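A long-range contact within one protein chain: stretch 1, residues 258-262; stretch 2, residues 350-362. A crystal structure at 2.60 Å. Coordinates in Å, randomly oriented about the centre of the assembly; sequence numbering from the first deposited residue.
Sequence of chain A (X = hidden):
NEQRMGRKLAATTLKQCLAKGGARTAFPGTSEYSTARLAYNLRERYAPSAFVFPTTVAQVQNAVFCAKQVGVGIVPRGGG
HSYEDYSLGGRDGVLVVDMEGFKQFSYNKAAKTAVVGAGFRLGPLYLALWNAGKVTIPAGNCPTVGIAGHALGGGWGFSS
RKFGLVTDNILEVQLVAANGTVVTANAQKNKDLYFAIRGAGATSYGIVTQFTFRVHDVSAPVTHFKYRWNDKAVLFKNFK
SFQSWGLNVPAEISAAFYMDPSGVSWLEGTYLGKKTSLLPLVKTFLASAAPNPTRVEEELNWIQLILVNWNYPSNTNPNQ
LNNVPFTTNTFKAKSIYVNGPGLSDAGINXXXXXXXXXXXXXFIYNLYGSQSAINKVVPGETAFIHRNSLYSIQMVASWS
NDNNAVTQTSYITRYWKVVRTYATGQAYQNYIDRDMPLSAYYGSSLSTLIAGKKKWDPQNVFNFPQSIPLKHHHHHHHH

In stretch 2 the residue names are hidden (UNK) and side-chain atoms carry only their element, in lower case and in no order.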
# COMPACT_ATOMS: atom_id res chain seq x y z
N TYR A 258 11.36 -13.01 -2.31
CA TYR A 258 11.30 -13.04 -0.86
C TYR A 258 12.56 -13.69 -0.31
O TYR A 258 13.19 -14.52 -0.96
CB TYR A 258 10.04 -13.77 -0.36
CG TYR A 258 9.98 -14.02 1.13
CD1 TYR A 258 10.67 -15.09 1.71
CD2 TYR A 258 9.22 -13.21 1.97
CE1 TYR A 258 10.64 -15.32 3.08
CE2 TYR A 258 9.17 -13.44 3.35
CZ TYR A 258 9.88 -14.50 3.89
OH TYR A 258 9.85 -14.76 5.24
N MET A 259 12.91 -13.33 0.92
CA MET A 259 14.16 -13.73 1.55
C MET A 259 14.03 -13.40 3.03
O MET A 259 13.42 -12.39 3.38
CB MET A 259 15.31 -12.96 0.89
CG MET A 259 16.68 -13.20 1.42
SD MET A 259 17.88 -12.12 0.59
CE MET A 259 17.65 -12.58 -1.11
N ASP A 260 14.57 -14.26 3.90
CA ASP A 260 14.51 -13.96 5.32
C ASP A 260 15.69 -14.64 6.02
O ASP A 260 16.34 -15.51 5.43
CB ASP A 260 13.15 -14.37 5.93
CG ASP A 260 12.97 -15.87 6.11
OD1 ASP A 260 13.94 -16.59 6.43
OD2 ASP A 260 11.82 -16.32 5.95
N PRO A 261 16.02 -14.22 7.25
CA PRO A 261 17.29 -14.67 7.88
C PRO A 261 17.32 -16.14 8.27
O PRO A 261 18.40 -16.65 8.59
CB PRO A 261 17.41 -13.78 9.12
CG PRO A 261 16.50 -12.61 8.84
CD PRO A 261 15.37 -13.18 8.06
N SER A 262 16.18 -16.84 8.26
CA SER A 262 16.19 -18.28 8.48
C SER A 262 16.69 -19.06 7.27
O SER A 262 16.88 -20.27 7.38
CB SER A 262 14.80 -18.77 8.86
OG SER A 262 13.97 -18.89 7.72
N UNK A 350 26.60 -7.66 0.68
CA UNK A 350 26.47 -6.76 1.82
C UNK A 350 25.05 -6.81 2.38
O UNK A 350 24.85 -6.80 3.60
c UNK A 350 26.85 -5.34 1.42
N UNK A 351 24.06 -6.90 1.49
CA UNK A 351 22.67 -7.01 1.90
C UNK A 351 22.42 -8.29 2.67
O UNK A 351 21.83 -8.27 3.76
s UNK A 351 19.39 -6.98 -0.58
c UNK A 351 19.80 -8.57 -1.31
c UNK A 351 20.32 -7.05 0.95
c UNK A 351 21.78 -6.93 0.66
N UNK A 352 22.88 -9.43 2.13
CA UNK A 352 22.64 -10.71 2.79
C UNK A 352 23.43 -10.80 4.09
O UNK A 352 22.92 -11.29 5.11
c UNK A 352 22.14 -11.78 0.56
c UNK A 352 22.74 -13.23 2.54
c UNK A 352 22.54 -12.76 -0.52
c UNK A 352 22.97 -11.88 1.85
N UNK A 353 24.67 -10.31 4.10
CA UNK A 353 25.42 -10.33 5.36
C UNK A 353 24.72 -9.49 6.42
O UNK A 353 24.57 -9.93 7.57
n UNK A 353 28.77 -10.33 3.75
o UNK A 353 27.29 -11.98 4.15
c UNK A 353 26.85 -9.85 5.13
c UNK A 353 27.66 -10.81 4.30
N UNK A 354 24.28 -8.28 6.04
CA UNK A 354 23.52 -7.44 6.96
C UNK A 354 22.25 -8.14 7.43
O UNK A 354 21.92 -8.11 8.62
c UNK A 354 23.19 -6.11 6.31
N UNK A 355 21.51 -8.77 6.51
CA UNK A 355 20.33 -9.51 6.91
C UNK A 355 20.68 -10.60 7.92
O UNK A 355 19.96 -10.81 8.90
c UNK A 355 18.78 -13.08 4.21
c UNK A 355 19.62 -10.12 5.68
c UNK A 355 18.45 -11.03 6.05
s UNK A 355 17.60 -11.82 4.67
N UNK A 356 21.80 -11.29 7.71
CA UNK A 356 22.09 -12.42 8.60
C UNK A 356 22.67 -12.00 9.96
O UNK A 356 22.98 -12.87 10.77
n UNK A 356 23.19 -14.48 5.72
c UNK A 356 23.03 -13.41 7.91
o UNK A 356 21.16 -14.41 6.69
c UNK A 356 22.37 -14.15 6.72
N UNK A 357 22.78 -10.70 10.25
CA UNK A 357 23.16 -10.30 11.60
C UNK A 357 21.99 -10.28 12.56
O UNK A 357 22.15 -9.82 13.69
c UNK A 357 25.01 -8.87 10.70
o UNK A 357 22.85 -7.95 11.21
c UNK A 357 23.81 -8.92 11.62
N UNK A 358 20.82 -10.75 12.15
CA UNK A 358 19.64 -10.67 12.98
C UNK A 358 18.63 -11.76 12.70
O UNK A 358 18.97 -12.75 12.05
N UNK A 359 17.40 -11.60 13.17
CA UNK A 359 16.39 -12.63 12.98
C UNK A 359 15.00 -12.03 13.21
O UNK A 359 14.86 -10.87 13.60
c UNK A 359 16.65 -13.81 13.90
o UNK A 359 16.16 -13.54 15.19
N UNK A 360 13.98 -12.85 12.96
CA UNK A 360 12.59 -12.42 13.03
C UNK A 360 12.38 -11.15 12.20
O UNK A 360 11.98 -10.10 12.70
c UNK A 360 10.65 -12.20 14.68
o UNK A 360 9.87 -12.49 13.76
n UNK A 360 10.22 -11.83 15.87
c UNK A 360 12.16 -12.24 14.50
N UNK A 361 12.69 -11.27 10.91
CA UNK A 361 12.50 -10.23 9.91
C UNK A 361 12.20 -10.87 8.56
O UNK A 361 12.37 -12.08 8.37
c UNK A 361 13.74 -9.34 9.80
N UNK A 362 11.75 -10.06 7.60
CA UNK A 362 11.61 -10.55 6.23
C UNK A 362 11.80 -9.40 5.24
O UNK A 362 11.79 -8.22 5.60
c UNK A 362 7.31 -9.62 7.73
c UNK A 362 9.04 -10.42 6.26
o UNK A 362 5.61 -8.15 6.91
c UNK A 362 6.75 -8.90 6.70
c UNK A 362 8.46 -9.71 5.23
c UNK A 362 10.27 -11.26 6.02
c UNK A 362 7.32 -8.95 5.44
c UNK A 362 8.44 -10.37 7.50

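Position 350 carries one side-chain carbon and lies out of reach of stretch 1: A350. Position 351 has an unbranched chain of two carbons, a sulfur and a terminal carbon. Its CA-to-CB bond points sideways, yet the end comes nearer, and M351 brings CE to 4.5 Å from SD of M259. At 352, four carbons fork at the first, with one arm two carbons long; this is I352, whose CG1 lies 4.3 Å from SD of M259.

Position 353 shows two carbons, the second bearing one oxygen and one nitrogen, lies out of reach of stretch 1 and touches a crystal neighbour: an amide, N353. Position 354 has a single carbon, equally remote, and is A354.

Position 355 repeats the unbranched pattern of two carbons, sulfur and carbon, but here CB points toward stretch 1. M355 extends with chi1 and chi2 both t and chi3 p, placing CE 3.5 Å from CG of M259 and 3.7 Å from O of D260, while its CG packs 3.8 Å from CG of P261. Position 356 has two carbons, then an oxygen and a nitrogen on the second: N356, with OD1 4.0 Å from O of P261, a contact without a hydrogen bond.

At 357, one carbon carries an oxygen and a carbon, pointing away; T357 turns its OG1 back to O of A354 at 2.8 Å. Position 358 has no side-chain atoms. G358 closes the type I turn begun at M355, and its O sits 3.5 Å from CB of P261. Position 359 holds one carbon and one oxygen, S359; its CA is 4.1 Å from CG of P261.

Position 360 has two carbons, with oxygen and nitrogen on the second, and points away: N360, at positive phi. Position 361 has one carbon, A361; its CB lies 4.4 Å from CG of P261 and its O only 3.2 Å from CD of P261. Position 362 has one carbon, then a ring of six carbons bearing one oxygen. The ring of Y362 leads away, leaving CB 3.6 Å from CE2 of Y258.

No hydrogen bond crosses this contact; it works by shape. P261, the most covered residue, fits against M355 and the backbone of G358, S359 and A361, while M259 lays CG against CE of M355 and SD nearest M351 and I352. The carboxylate of D260 is bonded within stretch 1, by OH of Y258 to OD2 and OG of S262 to OD1, both 2.6 Å. The rule is one methionine, M355, spanning P261 and M259.

Stretch 2 (350-362) AMINAMNTGSNAY
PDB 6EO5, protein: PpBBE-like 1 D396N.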